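Local coordinates for beta-galactosidase (Trichoderma reesei, PDB 3OG2), which probably hydrolyses terminal non-reducing beta-D-galactose residues in beta-D-galactosides, as a member of glycoside hydrolase family 35, at residues T259-D264 against T272-V277; V306-N311 against T317-Y322; D768-V771 against R775-L778; P669-N674 against S741-D746. All coordinates share one frame; numbering follows the deposited sequence. Where two conformers were deposited one is given.

Contact 1. Residues T259-D264 against T272-V277; sequences TTWRQD and TPFSLV
Trp261 carries the helix side of this contact and meets Phe274 and Leu276 of the segment 272-277, which leads into the next barrel strand. Across the contact the touching groups are all apolar. Trp261 CB sits against the ring tip of Phe274, CZ at 3.8 Å, while the indole reaches on to the leucine, crossing it at about a right angle. Both leucine methyls bear on the far corner of the benzo ring: CD2 and CD1 each lie 3.9 Å from Trp261 CZ3. CD2 makes a CH-pi contact that is off-centre, 29° off the normal of the six-membered ring. With CG of Trp261 set anti to the carbonyl carbon (chi1 -74°), the indole leaves the first turn of the helix and extends toward the strand; Phe274, its CG anti to the backbone N, reaches back to meet it.

Polar bonds stay within each segment. Thr260 OG1 donates to Asp264 OD2 at 2.7 Å, from above the carboxylate plane, and Asp264 N bonds to Thr260 O, together tying down the helix start. That same Asp264 OD2 lies in the indole plane at its edge. On the strand side, Ser275 OG donates to Pro273 O at 2.8 Å. His237 stacks edge-to-face with Trp261.

An alanine in place of Trp261 would probably open a gap beside the leucine methyls and leave His237 without its aromatic partner. In this TIM-barrel beta-alpha-beta unit, strand 236-239, helix 261-268, strand 275-280, the two segments meet through carbon surfaces, just before the strand reaches Glu278, a galactose-binding residue.

Contact 2. Residues V306-N311 against T317-Y322; sequences VFYKNN and TIFNIY
Helix 306-311, which brings Tyr308 and Asn311 against Phe319 and Ile321, runs nearly antiparallel to strand 318-321, at 160° with the axes 11.1 Å apart. Alternate strand residues face the helix, and Phe319 drives its edge into the face of Tyr308. This is a T-shaped pair: the centroids are 5.5 Å apart, the planes stand at 82°, and Phe319 CZ is 3.8 Å from Tyr308 CG. Ile321 shares that tyrosine face. Its CD1 lies over the ring, 4.0 Å from the centroid of Tyr308 and shifted toward the phenol end, and it also covers one face of Phe319, filling the angle between the two rings. The other branch, CG2, anti to the isoleucine backbone N, meets the hydroxyl end of the oncoming tyrosine, 3.5 Å from Tyr308 OH.

The Asn311 side chain crosses Phe319 at about a right angle, ND2 3.4 Å from CE1, with the amide plane 89° from the ring plane. Leu276 of the neighbouring strand packs on the same asparagine. Tyr308 OH has its polar partner in Gln280 O, while Leu362 and Gln365 of helix 357-370 also touch this tyrosine.

A leucine in place of Tyr308 would probably leave Phe319 and Ile321 without the aromatic face they pack on, and Gln280 O without its hydroxyl partner.

The strand pairs in parallel with both 275-280 and 38-47, closing the TIM barrel, and this helix packs on its outer side. Aromatic and aliphatic surfaces supply the grip, and the one buried hydroxyl among them is satisfied by a backbone carbonyl.

Contact 3. Residues D768-V771 against R775-L778; sequences DRLV and RYIL
The ring of Tyr776 is the one flat group that bridges this contact, with Leu770 over one face and the backbone of Val771 at its edge. Leu770 CD2 makes the face contact, a CH-pi approach 4.0 Å from the ring centroid and only 16° off the normal, shifted a little toward the rim. Val771 O and a water both lie in the ring plane at the edge. The phenol oxygen takes a nearly straight hydrogen bond from Val771 N to Tyr776 OH, 2.8 Å long with an angle of 176° at the hydrogen. The water sits 2.7 Å from Tyr776 OH and donates to Arg769 O at 2.9 Å, so the hydroxyl holds the loop backbone at two places, once directly and once through solvent. Val771 CB packs beside the hydroxyl, 3.6 Å from Tyr776 OH.

A tyrosine at the start of an antiparallel strand, bonded through its hydroxyl to the backbone five residues earlier, has the features of a tyrosine corner, a device of beta-sandwich domains. Here it pins the turn that links strand 760-767 to strand 775-782.

Within the all-beta domain, Leu770 and Tyr776 both pack on Leu744 of strand 740-744, next to strand 775-782 in the sheet. On the other flank, the backbone of Tyr776 pairs with Phe719 of strand 713-720, and that of Leu770 bonds to Ala724, just before strand 726-733.

Contact 4. Residues P669-N674 against S741-D746; sequences PEIRSN and SVWLND
Ile671 sets two methyls on one face of the indole of Trp743, joining a short 3-10 turn to a strand and beta hairpin of an all-beta domain of the C-terminal half. The two side chains cross obliquely, and the isoleucine uses both its branches. CG2 is above the root of the indole, 3.6 Å from Trp743 CG and close to the tryptophan CB as well. CD1 covers the pyrrole part, 3.6 Å from Trp743 NE1; it is 25° off the normal of the five-membered ring, a CH-pi contact over the face. CG1 of Ile671 stands between the backbone N and the carbonyl carbon (chi1 60°), and the CG1-CD1 bond then tips down to the ring, so that CD1 and CG2 touch the same face. Phe748 and Val781 also pack on Trp743, so the tryptophan links the turn to the sheet.

Beyond the tryptophan, Asn745 and Asp746 form the two-residue loop of the hairpin 740-744/747-752. Their backbone angles fit a type II' turn, with Asn745 at a positive phi (52°). The asparagine's OD1 accepts from Ile777 N of the adjacent strand, fixing the turn to the sheet.

The backbones come together at this turn, with the CA atoms of Ile671 and Asp746 only 4.7 Å apart. Ile671 O is 3.1 Å from Asp746 CB, a close approach rather than a hydrogen bond. The polar link is made by solvent: a water accepts from Ser673 N at 2.9 Å and donates weakly, over 3.4 Å, to Asp746 OD2.

Overall arrangement
From the N terminus the chain closes contact 1 first, across helix 261-268, then contact 2, across the end of helix 301-313. These two short loops follow each other round the TIM barrel and touch, Leu276 N lying 2.8 Å from Ile318 O between adjacent parallel strands. Much later comes the longest closure, contact 4, which brings the loop after strand 663-666 back to strand 740-744; contact 3 then closes a tight turn at 768-778. None of the four nest or cross. Contacts 3 and 4 meet on neighbouring strands 740-744 and 775-782 of an all-beta domain, with centres about 11 Å apart, whereas contacts 1 and 3 have centres about 66 Å apart.

Contact 1. Residues T259-D264 against T272-V277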
loop_
_atom_site.group_PDB
_atom_site.type_symbol
_atom_site.label_atom_id
_atom_site.label_comp_id
_atom_site.label_asym_id
_atom_site.label_seq_id
_atom_site.Cartn_x
_atom_site.Cartn_y
_atom_site.Cartn_z
ATOM N N THR A 259 -14.426 17.116 11.534
ATOM C CA THR A 259 -15.269 17.269 12.720
ATOM C C THR A 259 -16.746 17.046 12.370
ATOM O O THR A 259 -17.567 17.227 13.263
ATOM C CB THR A 259 -15.137 18.687 13.309
ATOM O OG1 THR A 259 -15.507 19.651 12.311
ATOM C CG2 THR A 259 -13.689 18.949 13.732
ATOM N N THR A 260 -17.082 16.662 11.137
ATOM C CA THR A 260 -18.501 16.593 10.766
ATOM C C THR A 260 -18.983 15.211 10.437
ATOM O O THR A 260 -20.141 15.052 10.072
ATOM C CB THR A 260 -18.783 17.488 9.528
ATOM O OG1 THR A 260 -18.088 16.961 8.418
ATOM C CG2 THR A 260 -18.258 18.918 9.748
ATOM N N TRP A 261 -18.135 14.175 10.541
ATOM C CA TRP A 261 -18.509 12.909 9.916
ATOM C C TRP A 261 -19.613 12.160 10.661
ATOM O O TRP A 261 -20.347 11.405 9.991
ATOM C CB TRP A 261 -17.237 12.090 9.706
ATOM C CG TRP A 261 -16.383 12.590 8.594
ATOM C CD1 TRP A 261 -16.674 13.515 7.649
ATOM C CD2 TRP A 261 -15.036 12.158 8.309
ATOM N NE1 TRP A 261 -15.610 13.712 6.791
ATOM C CE2 TRP A 261 -14.599 12.872 7.183
ATOM C CE3 TRP A 261 -14.193 11.212 8.946
ATOM C CZ2 TRP A 261 -13.324 12.700 6.611
ATOM C CZ3 TRP A 261 -12.937 11.048 8.379
ATOM C CH2 TRP A 261 -12.510 11.773 7.246
ATOM N N ARG A 262 -19.704 12.284 11.985
ATOM C CA ARG A 262 -20.830 11.606 12.658
ATOM C C ARG A 262 -22.142 12.169 12.135
ATOM O O ARG A 262 -23.074 11.455 11.770
ATOM C CB ARG A 262 -20.676 11.794 14.172
ATOM C CG ARG A 262 -21.936 11.399 14.926
ATOM C CD ARG A 262 -22.223 9.893 14.806
ATOM N NE ARG A 262 -23.423 9.626 15.647
ATOM C CZ ARG A 262 -24.219 8.583 15.623
ATOM N NH1 ARG A 262 -23.920 7.611 14.735
ATOM N NH2 ARG A 262 -25.259 8.564 16.463
ATOM N N GLN A 263 -22.271 13.499 12.115
ATOM C CA GLN A 263 -23.516 14.119 11.614
ATOM C C GLN A 263 -23.699 13.857 10.120
ATOM O O GLN A 263 -24.840 13.594 9.690
ATOM C CB GLN A 263 -23.514 15.635 11.846
ATOM C CG GLN A 263 -24.914 16.200 11.537
ATOM C CD GLN A 263 -26.020 15.575 12.402
ATOM O OE1 GLN A 263 -25.905 15.542 13.631
ATOM N NE2 GLN A 263 -27.119 15.091 11.779
ATOM N N ASP A 264 -22.638 13.913 9.328
ATOM C CA ASP A 264 -22.802 13.590 7.903
ATOM C C ASP A 264 -23.332 12.162 7.762
ATOM O O ASP A 264 -24.170 11.915 6.912
ATOM C CB ASP A 264 -21.467 13.682 7.190
ATOM C CG ASP A 264 -20.884 15.064 7.115
ATOM O OD1 ASP A 264 -21.682 16.057 7.104
ATOM O OD2 ASP A 264 -19.644 15.195 7.012
ATOM N N THR A 272 -26.974 2.285 8.071
ATOM C CA THR A 272 -25.838 1.385 7.808
ATOM C C THR A 272 -24.638 1.828 8.617
ATOM O O THR A 272 -24.581 2.961 9.123
ATOM C CB THR A 272 -25.534 1.322 6.293
ATOM O OG1 THR A 272 -25.259 2.632 5.766
ATOM C CG2 THR A 272 -26.698 0.780 5.487
ATOM N N PRO A 273 -23.664 0.951 8.800
ATOM C CA PRO A 273 -22.553 1.314 9.691
ATOM C C PRO A 273 -21.718 2.444 9.169
ATOM O O PRO A 273 -21.434 2.505 7.978
ATOM C CB PRO A 273 -21.736 0.006 9.693
ATOM C CG PRO A 273 -22.675 -1.086 9.309
ATOM C CD PRO A 273 -23.605 -0.435 8.298
ATOM N N PHE A 274 -21.266 3.301 10.067
ATOM C CA PHE A 274 -20.332 4.356 9.631
ATOM C C PHE A 274 -19.030 3.717 9.143
ATOM O O PHE A 274 -18.339 3.026 9.879
ATOM C CB PHE A 274 -20.107 5.360 10.746
ATOM C CG PHE A 274 -19.091 6.444 10.365
ATOM C CD1 PHE A 274 -19.022 6.995 9.099
ATOM C CD2 PHE A 274 -18.192 6.852 11.370
ATOM C CE1 PHE A 274 -18.004 7.928 8.790
ATOM C CE2 PHE A 274 -17.210 7.778 11.054
ATOM C CZ PHE A 274 -17.123 8.318 9.774
ATOM N N SER A 275 -18.757 3.953 7.847
ATOM C CA SER A 275 -17.684 3.261 7.137
ATOM C C SER A 275 -16.733 4.206 6.423
ATOM O O SER A 275 -17.162 4.993 5.589
ATOM C CB SER A 275 -18.320 2.360 6.076
ATOM O OG SER A 275 -19.210 1.402 6.670
ATOM N N LEU A 276 -15.459 4.110 6.787
ATOM C CA LEU A 276 -14.392 4.842 6.136
ATOM C C LEU A 276 -13.644 3.784 5.308
ATOM O O LEU A 276 -12.819 3.032 5.819
ATOM C CB LEU A 276 -13.446 5.529 7.128
ATOM C CG LEU A 276 -14.122 6.678 7.882
ATOM C CD1 LEU A 276 -13.196 7.177 8.998
ATOM C CD2 LEU A 276 -14.490 7.813 6.922
ATOM N N VAL A 277 -13.996 3.716 4.038
ATOM C CA VAL A 277 -13.475 2.648 3.181
ATOM C C VAL A 277 -12.039 2.931 2.785
ATOM O O VAL A 277 -11.258 2.042 2.485
ATOM C CB VAL A 277 -14.409 2.489 1.952
ATOM C CG1 VAL A 277 -13.831 1.521 0.916
ATOM C CG2 VAL A 277 -15.720 1.967 2.511
#

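Contact 2. Residues V306-N311 against T317-Y322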
loop_
_atom_site.group_PDB
_atom_site.type_symbol
_atom_site.label_atom_id
_atom_site.label_comp_id
_atom_site.label_asym_id
_atom_site.label_seq_id
_atom_site.Cartn_x
_atom_site.Cartn_y
_atom_site.Cartn_z
ATOM N N VAL A 306 -3.946 10.695 17.015
ATOM C CA VAL A 306 -4.957 11.778 17.020
ATOM C C VAL A 306 -6.044 11.535 15.997
ATOM O O VAL A 306 -7.252 11.607 16.300
ATOM C CB VAL A 306 -4.289 13.149 16.770
ATOM C CG1 VAL A 306 -5.341 14.261 16.703
ATOM C CG2 VAL A 306 -3.237 13.482 17.835
ATOM N N PHE A 307 -5.649 11.269 14.727
ATOM C CA PHE A 307 -6.691 11.175 13.708
ATOM C C PHE A 307 -7.487 9.872 13.747
ATOM O O PHE A 307 -8.689 9.872 13.446
ATOM C CB PHE A 307 -6.077 11.313 12.295
ATOM C CG PHE A 307 -5.733 12.747 11.927
ATOM C CD1 PHE A 307 -4.581 13.346 12.389
ATOM C CD2 PHE A 307 -6.629 13.436 11.059
ATOM C CE1 PHE A 307 -4.261 14.622 12.002
ATOM C CE2 PHE A 307 -6.308 14.755 10.695
ATOM C CZ PHE A 307 -5.140 15.330 11.157
ATOM N N TYR A 308 -6.868 8.748 14.088
ATOM C CA TYR A 308 -7.637 7.485 14.075
ATOM C C TYR A 308 -8.582 7.449 15.258
ATOM O O TYR A 308 -9.735 7.021 15.140
ATOM C CB TYR A 308 -6.765 6.250 14.031
ATOM C CG TYR A 308 -5.929 6.106 12.754
ATOM C CD1 TYR A 308 -5.957 7.043 11.734
ATOM C CD2 TYR A 308 -5.117 4.987 12.612
ATOM C CE1 TYR A 308 -5.191 6.871 10.591
ATOM C CE2 TYR A 308 -4.338 4.815 11.474
ATOM C CZ TYR A 308 -4.389 5.759 10.474
ATOM O OH TYR A 308 -3.614 5.583 9.351
ATOM N N LYS A 309 -8.138 7.920 16.434
ATOM C CA LYS A 309 -9.086 7.983 17.568
ATOM C C LYS A 309 -10.167 9.021 17.296
ATOM O O LYS A 309 -11.275 8.857 17.817
ATOM C CB LYS A 309 -8.319 8.296 18.859
ATOM C CG LYS A 309 -7.408 7.114 19.257
ATOM C CD LYS A 309 -6.564 7.418 20.488
ATOM C CE LYS A 309 -5.527 6.289 20.682
ATOM N NZ LYS A 309 -4.759 6.424 21.920
ATOM N N ASN A 310 -9.893 10.055 16.470
ATOM C CA ASN A 310 -10.977 10.964 16.108
ATOM C C ASN A 310 -12.037 10.276 15.268
ATOM O O ASN A 310 -13.207 10.708 15.266
ATOM C CB ASN A 310 -10.362 12.138 15.338
ATOM C CG ASN A 310 -11.372 13.196 15.013
ATOM O OD1 ASN A 310 -11.956 13.796 15.951
ATOM N ND2 ASN A 310 -11.589 13.435 13.718
ATOM N N ASN A 311 -11.710 9.226 14.516
ATOM C CA ASN A 311 -12.703 8.469 13.790
ATOM C C ASN A 311 -13.468 7.539 14.743
ATOM O O ASN A 311 -14.667 7.319 14.545
ATOM C CB ASN A 311 -12.027 7.638 12.669
ATOM C CG ASN A 311 -11.453 8.565 11.606
ATOM O OD1 ASN A 311 -11.935 9.677 11.387
ATOM N ND2 ASN A 311 -10.385 8.102 10.935
ATOM N N THR A 317 -17.187 1.930 12.379
ATOM C CA THR A 317 -17.141 0.500 12.663
ATOM C C THR A 317 -16.722 -0.302 11.420
ATOM O O THR A 317 -16.600 -1.519 11.536
ATOM C CB THR A 317 -18.440 -0.046 13.211
ATOM O OG1 THR A 317 -19.482 0.306 12.295
ATOM C CG2 THR A 317 -18.755 0.555 14.611
ATOM N N ILE A 318 -16.488 0.372 10.272
ATOM C CA ILE A 318 -15.800 -0.316 9.138
ATOM C C ILE A 318 -14.717 0.704 8.773
ATOM O O ILE A 318 -15.056 1.829 8.352
ATOM C CB ILE A 318 -16.728 -0.623 7.957
ATOM C CG1 ILE A 318 -17.854 -1.597 8.354
ATOM C CG2 ILE A 318 -15.884 -1.139 6.772
ATOM C CD1 ILE A 318 -18.818 -1.904 7.248
ATOM N N PHE A 319 -13.451 0.346 8.996
ATOM C CA PHE A 319 -12.368 1.344 8.970
ATOM C C PHE A 319 -11.199 0.735 8.249
ATOM O O PHE A 319 -10.589 -0.221 8.775
ATOM C CB PHE A 319 -12.048 1.671 10.442
ATOM C CG PHE A 319 -11.040 2.800 10.671
ATOM C CD1 PHE A 319 -10.765 3.808 9.758
ATOM C CD2 PHE A 319 -10.412 2.805 11.905
ATOM C CE1 PHE A 319 -9.880 4.846 10.073
ATOM C CE2 PHE A 319 -9.508 3.829 12.208
ATOM C CZ PHE A 319 -9.255 4.829 11.318
ATOM N N ASN A 320 -10.830 1.250 7.067
ATOM C CA ASN A 320 -9.748 0.683 6.276
ATOM C C ASN A 320 -8.659 1.725 6.065
ATOM O O ASN A 320 -8.952 2.863 5.701
ATOM C CB ASN A 320 -10.282 0.210 4.932
ATOM C CG ASN A 320 -9.178 -0.314 4.015
ATOM O OD1 ASN A 320 -8.453 -1.259 4.370
ATOM N ND2 ASN A 320 -9.005 0.274 2.848
ATOM N N ILE A 321 -7.431 1.299 6.324
ATOM C CA ILE A 321 -6.267 2.181 6.253
ATOM C C ILE A 321 -5.550 2.034 4.929
ATOM O O ILE A 321 -5.027 0.973 4.585
ATOM C CB ILE A 321 -5.284 1.850 7.410
ATOM C CG1 ILE A 321 -5.963 1.942 8.803
ATOM C CG2 ILE A 321 -4.022 2.734 7.336
ATOM C CD1 ILE A 321 -6.730 3.260 9.004
ATOM N N TYR A 322 -5.584 3.132 4.113
ATOM C CA TYR A 322 -5.019 3.140 2.754
ATOM C C TYR A 322 -3.725 3.935 2.857
ATOM O O TYR A 322 -3.852 5.161 3.093
ATOM C CB TYR A 322 -6.041 3.792 1.793
ATOM C CG TYR A 322 -5.565 3.694 0.357
ATOM C CD1 TYR A 322 -4.506 4.445 -0.153
ATOM C CD2 TYR A 322 -6.172 2.808 -0.550
ATOM C CE1 TYR A 322 -4.080 4.352 -1.439
ATOM C CE2 TYR A 322 -5.762 2.679 -1.872
ATOM C CZ TYR A 322 -4.713 3.452 -2.306
ATOM O OH TYR A 322 -4.255 3.314 -3.594
#

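Contact 3. Residues D768-V771 against R775-L778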
loop_
_atom_site.group_PDB
_atom_site.type_symbol
_atom_site.label_atom_id
_atom_site.label_comp_id
_atom_site.label_asym_id
_atom_site.label_seq_id
_atom_site.Cartn_x
_atom_site.Cartn_y
_atom_site.Cartn_z
ATOM N N ASP A 768 20.429 21.022 -40.001
ATOM C CA ASP A 768 21.292 21.738 -40.923
ATOM C C ASP A 768 22.189 20.833 -41.738
ATOM O O ASP A 768 22.354 19.639 -41.399
ATOM C CB ASP A 768 22.201 22.649 -40.073
ATOM C CG ASP A 768 22.784 23.791 -40.877
ATOM O OD1 ASP A 768 22.354 24.136 -42.001
ATOM O OD2 ASP A 768 23.743 24.393 -40.340
ATOM N N ARG A 769 22.791 21.383 -42.805
ATOM C CA ARG A 769 23.822 20.715 -43.569
ATOM C C ARG A 769 23.260 19.475 -44.265
ATOM O O ARG A 769 23.936 18.437 -44.401
ATOM C CB ARG A 769 25.031 20.370 -42.705
ATOM C CG ARG A 769 25.637 21.677 -42.153
ATOM C CD ARG A 769 26.870 21.427 -41.285
ATOM N NE ARG A 769 26.507 20.823 -39.987
ATOM C CZ ARG A 769 26.794 19.567 -39.702
ATOM N NH1 ARG A 769 27.422 18.803 -40.579
ATOM N NH2 ARG A 769 26.454 19.077 -38.543
ATOM N N LEU A 770 22.018 19.604 -44.730
ATOM C CA LEU A 770 21.372 18.490 -45.471
ATOM C C LEU A 770 21.690 18.565 -46.968
ATOM O O LEU A 770 21.842 19.677 -47.520
ATOM C CB LEU A 770 19.836 18.548 -45.323
ATOM C CG LEU A 770 19.338 18.724 -43.892
ATOM C CD1 LEU A 770 17.815 18.867 -43.915
ATOM C CD2 LEU A 770 19.745 17.562 -43.004
ATOM N N VAL A 771 21.724 17.373 -47.573
ATOM C CA VAL A 771 21.912 17.264 -49.018
ATOM C C VAL A 771 20.542 17.301 -49.681
ATOM O O VAL A 771 19.727 16.377 -49.455
ATOM C CB VAL A 771 22.642 15.968 -49.344
ATOM C CG1 VAL A 771 22.775 15.807 -50.879
ATOM C CG2 VAL A 771 24.015 16.015 -48.664
ATOM N N ARG A 775 17.171 11.385 -48.712
ATOM C CA ARG A 775 16.277 10.959 -47.654
ATOM C C ARG A 775 17.033 10.870 -46.333
ATOM O O ARG A 775 18.161 10.377 -46.235
ATOM C CB ARG A 775 15.733 9.572 -47.997
ATOM C CG ARG A 775 14.686 9.144 -46.935
ATOM C CD ARG A 775 13.893 7.965 -47.468
ATOM N NE ARG A 775 12.603 8.358 -48.034
ATOM C CZ ARG A 775 11.718 7.480 -48.520
ATOM N NH1 ARG A 775 12.010 6.182 -48.498
ATOM N NH2 ARG A 775 10.552 7.861 -49.028
ATOM N N TYR A 776 16.382 11.364 -45.304
ATOM C CA TYR A 776 16.852 11.346 -43.942
ATOM C C TYR A 776 15.839 10.679 -43.024
ATOM O O TYR A 776 14.646 10.660 -43.352
ATOM C CB TYR A 776 17.030 12.826 -43.420
ATOM C CG TYR A 776 18.246 13.427 -44.091
ATOM C CD1 TYR A 776 18.109 14.058 -45.340
ATOM C CD2 TYR A 776 19.497 13.374 -43.498
ATOM C CE1 TYR A 776 19.220 14.622 -45.967
ATOM C CE2 TYR A 776 20.620 13.909 -44.121
ATOM C CZ TYR A 776 20.463 14.532 -45.361
ATOM O OH TYR A 776 21.542 15.053 -46.004
ATOM N N ILE A 777 16.319 10.160 -41.908
ATOM C CA ILE A 777 15.401 9.517 -40.955
ATOM C C ILE A 777 15.577 10.145 -39.572
ATOM O O ILE A 777 16.691 10.097 -39.029
ATOM C CB ILE A 777 15.615 7.977 -40.870
ATOM C CG1 ILE A 777 15.454 7.351 -42.241
ATOM C CG2 ILE A 777 14.647 7.404 -39.858
ATOM C CD1 ILE A 777 15.677 5.829 -42.251
ATOM N N LEU A 778 14.509 10.694 -39.049
ATOM C CA LEU A 778 14.501 11.163 -37.664
ATOM C C LEU A 778 14.157 10.007 -36.768
ATOM O O LEU A 778 13.185 9.307 -36.992
ATOM C CB LEU A 778 13.436 12.259 -37.542
ATOM C CG LEU A 778 13.810 13.571 -38.168
ATOM C CD1 LEU A 778 12.557 14.422 -38.397
ATOM C CD2 LEU A 778 14.806 14.348 -37.300
HETATM O O HOH W 1 23.803 15.557 -44.589
#

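Contact 4. Residues P669-N674 against S741-D746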
loop_
_atom_site.group_PDB
_atom_site.type_symbol
_atom_site.label_atom_id
_atom_site.label_comp_id
_atom_site.label_asym_id
_atom_site.label_seq_id
_atom_site.Cartn_x
_atom_site.Cartn_y
_atom_site.Cartn_z
ATOM N N PRO A 669 20.437 0.874 -31.775
ATOM C CA PRO A 669 20.987 0.547 -33.095
ATOM C C PRO A 669 20.231 1.252 -34.224
ATOM O O PRO A 669 20.727 1.339 -35.335
ATOM C CB PRO A 669 20.745 -0.949 -33.203
ATOM C CG PRO A 669 19.542 -1.223 -32.336
ATOM C CD PRO A 669 19.788 -0.322 -31.148
ATOM N N GLU A 670 19.039 1.780 -33.901
ATOM C CA GLU A 670 18.192 2.444 -34.882
ATOM C C GLU A 670 18.929 3.575 -35.575
ATOM O O GLU A 670 18.608 3.904 -36.726
ATOM C CB GLU A 670 16.987 3.096 -34.175
ATOM C CG GLU A 670 15.997 2.071 -33.644
ATOM C CD GLU A 670 16.267 1.484 -32.293
ATOM O OE1 GLU A 670 17.374 1.652 -31.736
ATOM O OE2 GLU A 670 15.361 0.820 -31.708
ATOM N N ILE A 671 19.873 4.243 -34.892
ATOM C CA ILE A 671 20.441 5.444 -35.467
ATOM C C ILE A 671 21.654 5.125 -36.332
ATOM O O ILE A 671 22.219 6.047 -36.947
ATOM C CB ILE A 671 20.843 6.486 -34.380
ATOM C CG1 ILE A 671 21.881 5.947 -33.410
ATOM C CG2 ILE A 671 19.611 7.029 -33.676
ATOM C CD1 ILE A 671 22.510 7.006 -32.522
ATOM N N ARG A 672 22.048 3.876 -36.425
ATOM C CA ARG A 672 23.171 3.509 -37.274
ATOM C C ARG A 672 22.733 3.404 -38.734
ATOM O O ARG A 672 21.605 3.077 -39.050
ATOM C CB ARG A 672 23.732 2.165 -36.811
ATOM C CG ARG A 672 24.108 2.075 -35.345
ATOM C CD ARG A 672 24.378 0.594 -35.055
ATOM N NE ARG A 672 25.405 0.377 -34.055
ATOM C CZ ARG A 672 25.220 -0.341 -32.954
ATOM N NH1 ARG A 672 24.068 -0.915 -32.625
ATOM N NH2 ARG A 672 26.227 -0.479 -32.095
ATOM N N SER A 673 23.627 3.732 -39.676
ATOM C CA SER A 673 23.199 3.817 -41.075
ATOM C C SER A 673 22.753 2.460 -41.625
ATOM O O SER A 673 22.022 2.350 -42.596
ATOM C CB SER A 673 24.295 4.377 -41.980
ATOM O OG SER A 673 24.660 5.724 -41.771
ATOM N N ASN A 674 23.227 1.380 -40.992
ATOM C CA ASN A 674 22.830 0.090 -41.584
ATOM C C ASN A 674 21.496 -0.355 -41.068
ATOM O O ASN A 674 21.016 -1.443 -41.409
ATOM C CB ASN A 674 23.968 -0.904 -41.253
ATOM C CG ASN A 674 24.128 -1.112 -39.749
ATOM O OD1 ASN A 674 23.389 -0.648 -38.872
ATOM N ND2 ASN A 674 25.154 -1.909 -39.384
ATOM N N SER A 741 14.316 12.254 -26.854
ATOM C CA SER A 741 15.592 12.521 -27.511
ATOM C C SER A 741 15.412 12.334 -29.023
ATOM O O SER A 741 14.626 11.466 -29.448
ATOM C CB SER A 741 16.657 11.544 -27.023
ATOM O OG SER A 741 16.917 11.743 -25.644
ATOM N N VAL A 742 16.170 13.092 -29.805
ATOM C CA VAL A 742 16.015 13.136 -31.277
ATOM C C VAL A 742 17.368 12.990 -31.970
ATOM O O VAL A 742 18.313 13.705 -31.599
ATOM C CB VAL A 742 15.378 14.463 -31.709
ATOM C CG1 VAL A 742 15.231 14.565 -33.232
ATOM C CG2 VAL A 742 14.022 14.669 -30.989
ATOM N N TRP A 743 17.441 12.109 -32.948
ATOM C CA TRP A 743 18.579 11.990 -33.864
ATOM C C TRP A 743 18.100 12.175 -35.282
ATOM O O TRP A 743 16.964 11.792 -35.632
ATOM C CB TRP A 743 19.163 10.568 -33.754
ATOM C CG TRP A 743 19.937 10.365 -32.470
ATOM C CD1 TRP A 743 21.300 10.471 -32.352
ATOM C CD2 TRP A 743 19.429 10.024 -31.185
ATOM N NE1 TRP A 743 21.645 10.213 -31.043
ATOM C CE2 TRP A 743 20.529 9.935 -30.286
ATOM C CE3 TRP A 743 18.142 9.777 -30.698
ATOM C CZ2 TRP A 743 20.390 9.622 -28.929
ATOM C CZ3 TRP A 743 18.002 9.458 -29.327
ATOM C CH2 TRP A 743 19.119 9.389 -28.478
ATOM N N LEU A 744 18.973 12.710 -36.094
ATOM C CA LEU A 744 18.815 12.813 -37.550
ATOM C C LEU A 744 19.843 11.859 -38.133
ATOM O O LEU A 744 21.047 12.135 -38.016
ATOM C CB LEU A 744 19.080 14.253 -37.982
ATOM C CG LEU A 744 19.055 14.449 -39.500
ATOM C CD1 LEU A 744 17.633 14.322 -40.021
ATOM C CD2 LEU A 744 19.683 15.797 -39.844
ATOM N N ASN A 745 19.419 10.737 -38.738
ATOM C CA ASN A 745 20.338 9.660 -39.071
ATOM C C ASN A 745 21.112 9.308 -37.801
ATOM O O ASN A 745 20.487 9.026 -36.771
ATOM C CB ASN A 745 21.249 10.057 -40.260
ATOM C CG ASN A 745 20.441 10.167 -41.535
ATOM O OD1 ASN A 745 19.233 9.883 -41.632
ATOM N ND2 ASN A 745 21.146 10.568 -42.579
ATOM N N ASP A 746 22.457 9.372 -37.836
ATOM C CA ASP A 746 23.237 9.071 -36.607
ATOM C C ASP A 746 23.667 10.329 -35.875
ATOM O O ASP A 746 24.427 10.274 -34.888
ATOM C CB ASP A 746 24.443 8.213 -37.002
ATOM C CG ASP A 746 25.324 8.886 -38.050
ATOM O OD1 ASP A 746 25.038 9.945 -38.635
ATOM O OD2 ASP A 746 26.410 8.313 -38.294
HETATM O O HOH W 2 26.047 4.920 -38.487
#